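Local coordinates for phosphopantetheine adenylyltransferase (Archaeoglobus fulgidus, PDB 3DO8), which probably transfers an adenylyl group from ATP to 4'-phosphopantetheine, giving dephospho-CoA and pyrophosphate in coenzyme A biosynthesis, at the interface of chains A and B. Numbering follows the deposited sequence. Chains: chain A/B, Phosphopantetheine adenylyltransferase.

Contacts 1 and 2 are neighbouring parts of one two-fold symmetric surface between chains A and B, with the centres of their C-alpha atoms about 8 Å apart. They share A:Ser133 and A:Thr134, part of the serine- and threonine-rich nucleotidyltransferase motif. In contact 1 the A:Thr134 side chain reaches the segment from B:Phe87 to B:Tyr89 and a bridging water; in contact 2 its backbone N meets the loop of B:Arg113 and B:Lys114. Because B:Lys114 and B:Thr116 lie on either side of B:Ile115, the two contacts grip adjoining stretches of both chains. Each recurs with the chains exchanged, which suits a dimer, although the structure alone does not establish one in solution.

Contact 1: the interface of chains A and B. Residues chain A 18, 133-136, 138; chain B 87-89, 115-116.
A:Thr134 holds its hydroxyl between its own backbone N and carbonyl carbon (chi1 50°), which turns OG1 toward B:Phe87, while B:Thr116 sets its OG1 beside the backbone N (chi1 -58°), facing A:Lys18. The first hydroxyl donates across the interface: A:Thr134 OG1 lies 2.7 Å from the carbonyl B:Phe87 O, meeting it at a C=O...donor angle of 148° and somewhat tilted from the carbonyl plane. Beside this bond a water knits the two chains together. It lies 2.7 Å from A:Thr134 OG1 and 2.6 Å from the carbonyl B:Glu88 O, and it also meets both the backbone N and the hydroxyl of B:Thr116, so its partners fix it from both chains. The A:Lys18 chain, extended beyond CG, delivers its amine NZ to A:Ser133 OG at 2.8 Å; the tip also reaches B:Thr116 OG1 at 3.1 Å, a weak bond. An alanine in place of A:Lys18 would probably leave the A:Ser133 hydroxyl without this donor and open a gap beside B:Thr116. Next to the polar cluster, A:Ile136 forms the apolar part of the patch. Its CD1 touches B:Tyr89 CE1 at 3.8 Å, the isoleucine crossing the tyrosine at about a right angle and lying over one face of the ring, toward the rim. Its CG1 packs on B:Glu88 CB at 3.9 Å, and the glutamate's aliphatic stem runs on past the A:Arg135 carbonyl, with CG 3.5 Å from A:Arg135 O. In the fold, A:Lys18 lies in the first turns of helix 14-27, which begins within the nucleotidyltransferase HxGH motif, and residues 133-136 of chain A are a loop carrying much of the family's ISSTR signature. Chain B meets them with the loop leading into strand 89-92 and with the start of strand 116-120. Family signature elements thus lie directly at the chain boundary.

Contact 2: the interface of chains A and B. Residues chain A 123, 132-134; chain B 107, 113-114.
The thioether of A:Met123 rests against the stem of B:Lys114, with SD 3.6 Å from B:Lys114 CB. The two side chains run at a slant to one another, and the bend at the end of the methionine (chi3 -57°) turns its methyl CE toward the B:Lys114 carbonyl. The lysine runs on extended beyond CG, and its CB and CD are the atoms that lie along the sulfur. On the other flank, B:Arg113 applies its aliphatic part to the backbone of the serine-threonine loop: B:Arg113 CB lies 3.9 Å from A:Thr134 CA. A turn at chi3 (-74°) then folds the arginine alongside that backbone, bringing the guanidinium NH1 to 3.5 Å from A:Thr134 CA. The methyl of A:Thr134 faces a second arginine, its CG2 lying 3.5 Å from B:Arg107 NH2 in a van der Waals contact. Polar groups close the rim. The amide B:Lys114 N donates to the hydroxyl A:Ser132 OG at 2.9 Å, a fairly straight bond with 160° at the hydrogen. In the opposite sense, A:Thr134 N donates to the carbonyl B:Lys114 O, also at 2.9 Å. The backbone of one lysine is therefore held through both its amide and its carbonyl, which ties the two loops in register. Behind it, B:Arg107 acts in the second shell: its NE and NH2 grip B:Arg113 O side-on, with NE at 2.8 Å and the oxygen lying in the guanidinium plane. This double grip holds the peptide link that carries B:Lys114 N, and so probably helps present that amide to A:Ser132. In chain B, B:Arg113 and B:Lys114 lie in the loop that joins helix 97-109, which bears B:Arg107, to strand 116-120; in chain A, residues 132-134 belong to the ISSTR signature, where the modelled chain resumes at A:Ser132, with A:Met123 in the coil just past strand 116-121.

Contact 1: the interface of chains A and B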
ATOM      1  N   LYS A  18       6.631  -1.753   8.457  1.00 12.91           N
ATOM      2  CA  LYS A  18       5.827  -0.956   7.530  1.00 13.91           C
ATOM      3  C   LYS A  18       4.812  -1.833   6.813  1.00 13.08           C
ATOM      4  O   LYS A  18       3.646  -1.455   6.658  1.00 13.01           O
ATOM      5  CB  LYS A  18       6.696  -0.221   6.532  1.00 14.14           C
ATOM      6  CG  LYS A  18       7.570   0.859   7.149  1.00 16.78           C
ATOM      7  CD  LYS A  18       8.570   1.454   6.165  1.00 19.10           C
ATOM      8  CE  LYS A  18       9.176   2.750   6.728  1.00 22.60           C
ATOM      9  NZ  LYS A  18      10.111   3.320   5.726  1.00 27.88           N
ATOM     10  N   SER A 133      13.316   7.391   6.908  1.00 39.36           N
ATOM     11  CA  SER A 133      11.938   7.566   6.437  1.00 37.48           C
ATOM     12  C   SER A 133      11.145   8.350   7.473  1.00 36.63           C
ATOM     13  O   SER A 133      11.478   8.338   8.672  1.00 35.35           O
ATOM     14  CB  SER A 133      11.252   6.235   6.107  1.00 38.16           C
ATOM     15  OG  SER A 133      11.309   5.335   7.195  1.00 39.15           O
ATOM     16  N   THR A 134      10.134   9.071   6.991  1.00 35.08           N
ATOM     17  CA  THR A 134       9.244   9.844   7.847  1.00 34.89           C
ATOM     18  C   THR A 134       8.612   8.885   8.858  1.00 34.89           C
ATOM     19  O   THR A 134       8.412   7.690   8.566  1.00 33.50           O
ATOM     20  CB  THR A 134       8.103  10.518   7.044  1.00 34.27           C
ATOM     21  OG1 THR A 134       7.488   9.535   6.210  1.00 31.71           O
ATOM     22  CG2 THR A 134       8.607  11.659   6.175  1.00 32.67           C
ATOM     23  N   ARG A 135       8.289   9.420  10.033  1.00 35.42           N
ATOM     24  CA  ARG A 135       7.694   8.627  11.089  1.00 35.80           C
ATOM     25  C   ARG A 135       6.300   8.201  10.646  1.00 35.19           C
ATOM     26  O   ARG A 135       5.593   8.963   9.962  1.00 33.59           O
ATOM     27  CB  ARG A 135       7.613   9.418  12.394  1.00 36.40           C
ATOM     28  CG  ARG A 135       7.059   8.597  13.560  1.00 37.17           C
ATOM     29  CD  ARG A 135       7.371   9.237  14.925  1.00 40.02           C
ATOM     30  NE  ARG A 135       7.281   8.259  16.021  1.00 42.01           N
ATOM     31  CZ  ARG A 135       8.280   7.490  16.471  1.00 44.41           C
ATOM     32  NH1 ARG A 135       9.506   7.560  15.948  1.00 45.28           N
ATOM     33  NH2 ARG A 135       8.049   6.638  17.471  1.00 45.26           N
ATOM     34  N   ILE A 136       5.942   6.962  10.988  1.00 34.68           N
ATOM     35  CA  ILE A 136       4.588   6.468  10.805  1.00 35.32           C
ATOM     36  C   ILE A 136       4.025   6.100  12.175  1.00 35.33           C
ATOM     37  O   ILE A 136       4.635   5.321  12.921  1.00 34.30           O
ATOM     38  CB  ILE A 136       4.527   5.216   9.921  1.00 34.95           C
ATOM     39  CG1 ILE A 136       4.998   5.519   8.491  1.00 35.36           C
ATOM     40  CG2 ILE A 136       3.109   4.675   9.902  1.00 33.98           C
ATOM     41  CD1 ILE A 136       5.573   4.307   7.773  1.00 35.48           C
ATOM     42  N   ARG A 138       2.071   3.923  14.199  1.00 37.98           N
ATOM     43  CA  ARG A 138       1.518   2.560  14.150  1.00 39.66           C
ATOM     44  C   ARG A 138       0.225   2.460  14.920  1.00 40.40           C
ATOM     45  O   ARG A 138       0.077   3.048  15.988  1.00 40.43           O
ATOM     46  CB  ARG A 138       2.477   1.532  14.760  1.00 39.88           C
ATOM     47  CG  ARG A 138       3.855   1.512  14.168  1.00 42.38           C
ATOM     48  CD  ARG A 138       3.817   1.660  12.679  1.00 46.21           C
ATOM     49  NE  ARG A 138       5.098   1.291  12.082  1.00 48.49           N
ATOM     50  CZ  ARG A 138       5.384   1.376  10.785  1.00 49.41           C
ATOM     51  NH1 ARG A 138       4.494   1.840   9.905  1.00 50.16           N
ATOM     52  NH2 ARG A 138       6.577   1.005  10.371  1.00 49.38           N
TER
ATOM     53  N   PHE B  87       4.683  13.539   5.304  1.00 19.81           N
ATOM     54  CA  PHE B  87       3.636  12.528   5.218  1.00 19.35           C
ATOM     55  C   PHE B  87       4.135  11.153   5.650  1.00 18.22           C
ATOM     56  O   PHE B  87       5.317  10.840   5.425  1.00 18.36           O
ATOM     57  CB  PHE B  87       3.186  12.402   3.765  1.00 18.71           C
ATOM     58  CG  PHE B  87       2.433  13.591   3.259  1.00 19.12           C
ATOM     59  CD1 PHE B  87       1.122  13.796   3.638  1.00 18.91           C
ATOM     60  CD2 PHE B  87       3.029  14.487   2.389  1.00 21.71           C
ATOM     61  CE1 PHE B  87       0.419  14.885   3.181  1.00 20.93           C
ATOM     62  CE2 PHE B  87       2.316  15.582   1.914  1.00 20.04           C
ATOM     63  CZ  PHE B  87       1.016  15.777   2.307  1.00 20.41           C
ATOM     64  N   GLU B  88       3.233  10.334   6.227  1.00 17.08           N
ATOM     65  CA  GLU B  88       3.570   8.959   6.594  1.00 17.93           C
ATOM     66  C   GLU B  88       3.597   8.047   5.374  1.00 16.17           C
ATOM     67  O   GLU B  88       4.468   7.213   5.249  1.00 17.05           O
ATOM     68  CB  GLU B  88       2.554   8.357   7.578  1.00 17.44           C
ATOM     69  CG  GLU B  88       2.314   9.175   8.854  1.00 22.15           C
ATOM     70  CD  GLU B  88       1.376   8.501   9.857  1.00 23.20           C
ATOM     71  OE1 GLU B  88       0.519   7.662   9.473  1.00 29.35           O
ATOM     72  OE2 GLU B  88       1.515   8.823  11.064  1.00 29.63           O
ATOM     73  N   TYR B  89       2.611   8.215   4.495  1.00 14.65           N
ATOM     74  CA  TYR B  89       2.506   7.408   3.294  1.00 14.25           C
ATOM     75  C   TYR B  89       2.163   8.266   2.081  1.00 13.80           C
ATOM     76  O   TYR B  89       1.412   9.233   2.194  1.00 13.85           O
ATOM     77  CB  TYR B  89       1.403   6.365   3.453  1.00 13.47           C
ATOM     78  CG  TYR B  89       1.701   5.284   4.481  1.00 13.47           C
ATOM     79  CD1 TYR B  89       2.726   4.374   4.277  1.00 13.69           C
ATOM     80  CD2 TYR B  89       0.932   5.149   5.651  1.00 14.68           C
ATOM     81  CE1 TYR B  89       2.985   3.367   5.170  1.00 14.17           C
ATOM     82  CE2 TYR B  89       1.213   4.162   6.570  1.00 14.10           C
ATOM     83  CZ  TYR B  89       2.235   3.253   6.321  1.00 12.93           C
ATOM     84  OH  TYR B  89       2.533   2.253   7.255  1.00 14.57           O
ATOM     85  N   ILE B 115       9.324   9.596   2.203  1.00 14.80           N
ATOM     86  CA  ILE B 115       7.992   9.117   2.568  1.00 14.89           C
ATOM     87  C   ILE B 115       7.860   7.692   2.083  1.00 14.70           C
ATOM     88  O   ILE B 115       8.304   7.362   0.999  1.00 15.54           O
ATOM     89  CB  ILE B 115       6.874   9.985   1.945  1.00 15.61           C
ATOM     90  CG1 ILE B 115       7.090  11.492   2.260  1.00 16.99           C
ATOM     91  CG2 ILE B 115       5.493   9.485   2.411  1.00 16.12           C
ATOM     92  CD1 ILE B 115       6.313  12.453   1.387  1.00 17.03           C
ATOM     93  N   THR B 116       7.236   6.823   2.862  1.00 13.23           N
ATOM     94  CA  THR B 116       6.999   5.464   2.364  1.00 12.67           C
ATOM     95  C   THR B 116       5.969   5.509   1.246  1.00 12.12           C
ATOM     96  O   THR B 116       4.847   5.977   1.445  1.00 13.17           O
ATOM     97  CB  THR B 116       6.491   4.554   3.491  1.00 13.02           C
ATOM     98  OG1 THR B 116       7.445   4.521   4.573  1.00 13.34           O
ATOM     99  CG2 THR B 116       6.234   3.127   2.998  1.00 14.01           C
TER
HETATM  100  O   HOH W   1       7.019   6.874   5.848  1.00 22.39           O

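Contact 2: the interface of chains A and B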
ATOM      1  N   MET A 123      12.063   0.763   1.780  1.00 24.68           N
ATOM      2  CA  MET A 123      13.367   1.459   1.927  1.00 26.89           C
ATOM      3  C   MET A 123      14.342   0.802   2.899  1.00 28.23           C
ATOM      4  O   MET A 123      14.841   1.424   3.864  1.00 29.78           O
ATOM      5  CB  MET A 123      13.114   2.911   2.280  1.00 27.02           C
ATOM      6  CG  MET A 123      12.372   3.636   1.152  1.00 27.90           C
ATOM      7  SD  MET A 123      11.914   5.317   1.542  1.00 26.88           S
ATOM      8  CE  MET A 123      10.942   5.145   3.019  1.00 29.23           C
ATOM      9  N   SER A 132      16.678   6.598   5.813  1.00 41.27           N
ATOM     10  CA  SER A 132      15.647   7.449   6.408  1.00 40.97           C
ATOM     11  C   SER A 132      14.268   6.932   6.105  1.00 40.68           C
ATOM     12  O   SER A 132      14.065   6.168   5.138  1.00 41.99           O
ATOM     13  CB  SER A 132      15.646   8.845   5.783  1.00 41.61           C
ATOM     14  OG  SER A 132      14.672   8.877   4.711  1.00 37.11           O
ATOM     15  N   SER A 133      13.316   7.391   6.908  1.00 39.36           N
ATOM     16  CA  SER A 133      11.938   7.566   6.437  1.00 37.48           C
ATOM     17  C   SER A 133      11.145   8.350   7.473  1.00 36.63           C
ATOM     18  O   SER A 133      11.478   8.338   8.672  1.00 35.35           O
ATOM     19  CB  SER A 133      11.252   6.235   6.107  1.00 38.16           C
ATOM     20  OG  SER A 133      11.309   5.335   7.195  1.00 39.15           O
ATOM     21  N   THR A 134      10.134   9.071   6.991  1.00 35.08           N
ATOM     22  CA  THR A 134       9.244   9.844   7.847  1.00 34.89           C
ATOM     23  C   THR A 134       8.612   8.885   8.858  1.00 34.89           C
ATOM     24  O   THR A 134       8.412   7.690   8.566  1.00 33.50           O
ATOM     25  CB  THR A 134       8.103  10.518   7.044  1.00 34.27           C
ATOM     26  OG1 THR A 134       7.488   9.535   6.210  1.00 31.71           O
ATOM     27  CG2 THR A 134       8.607  11.659   6.175  1.00 32.67           C
TER
ATOM     28  N   ARG B 107      13.216  15.101  -1.954  1.00 17.94           N
ATOM     29  CA  ARG B 107      13.252  15.182  -0.482  1.00 17.38           C
ATOM     30  C   ARG B 107      14.632  14.837   0.077  1.00 17.51           C
ATOM     31  O   ARG B 107      15.157  15.555   0.920  1.00 16.26           O
ATOM     32  CB  ARG B 107      12.175  14.254   0.139  1.00 16.29           C
ATOM     33  CG  ARG B 107      10.786  14.792  -0.080  1.00 15.06           C
ATOM     34  CD  ARG B 107       9.684  13.928   0.570  1.00 16.15           C
ATOM     35  NE  ARG B 107       9.887  13.820   2.014  1.00 15.27           N
ATOM     36  CZ  ARG B 107       9.333  14.603   2.934  1.00 15.41           C
ATOM     37  NH1 ARG B 107       8.494  15.582   2.598  1.00 17.28           N
ATOM     38  NH2 ARG B 107       9.613  14.400   4.214  1.00 16.72           N
ATOM     39  N   ARG B 113      13.407  13.406   5.254  1.00 17.96           N
ATOM     40  CA  ARG B 113      13.200  11.959   5.268  1.00 19.57           C
ATOM     41  C   ARG B 113      12.307  11.594   4.106  1.00 17.81           C
ATOM     42  O   ARG B 113      11.381  12.296   3.811  1.00 16.82           O
ATOM     43  CB  ARG B 113      12.511  11.544   6.558  1.00 19.63           C
ATOM     44  CG  ARG B 113      13.345  11.726   7.824  1.00 24.31           C
ATOM     45  CD  ARG B 113      12.460  11.699   9.086  1.00 28.14           C
ATOM     46  NE  ARG B 113      11.693  12.946   9.208  1.00 34.11           N
ATOM     47  CZ  ARG B 113      10.539  13.099   9.862  1.00 37.02           C
ATOM     48  NH1 ARG B 113       9.930  12.083  10.497  1.00 38.07           N
ATOM     49  NH2 ARG B 113       9.979  14.299   9.869  1.00 38.69           N
ATOM     50  N   LYS B 114      12.601  10.482   3.455  1.00 17.27           N
ATOM     51  CA  LYS B 114      11.720   9.975   2.388  1.00 17.46           C
ATOM     52  C   LYS B 114      10.388   9.486   2.989  1.00 16.19           C
ATOM     53  O   LYS B 114      10.359   9.035   4.136  1.00 16.10           O
ATOM     54  CB  LYS B 114      12.417   8.859   1.647  1.00 18.88           C
ATOM     55  CG  LYS B 114      13.579   9.362   0.800  1.00 21.19           C
ATOM     56  CD  LYS B 114      14.268   8.190   0.111  1.00 22.92           C
ATOM     57  CE  LYS B 114      15.336   8.670  -0.800  1.00 26.41           C
ATOM     58  NZ  LYS B 114      16.089   7.559  -1.456  1.00 29.07           N
TER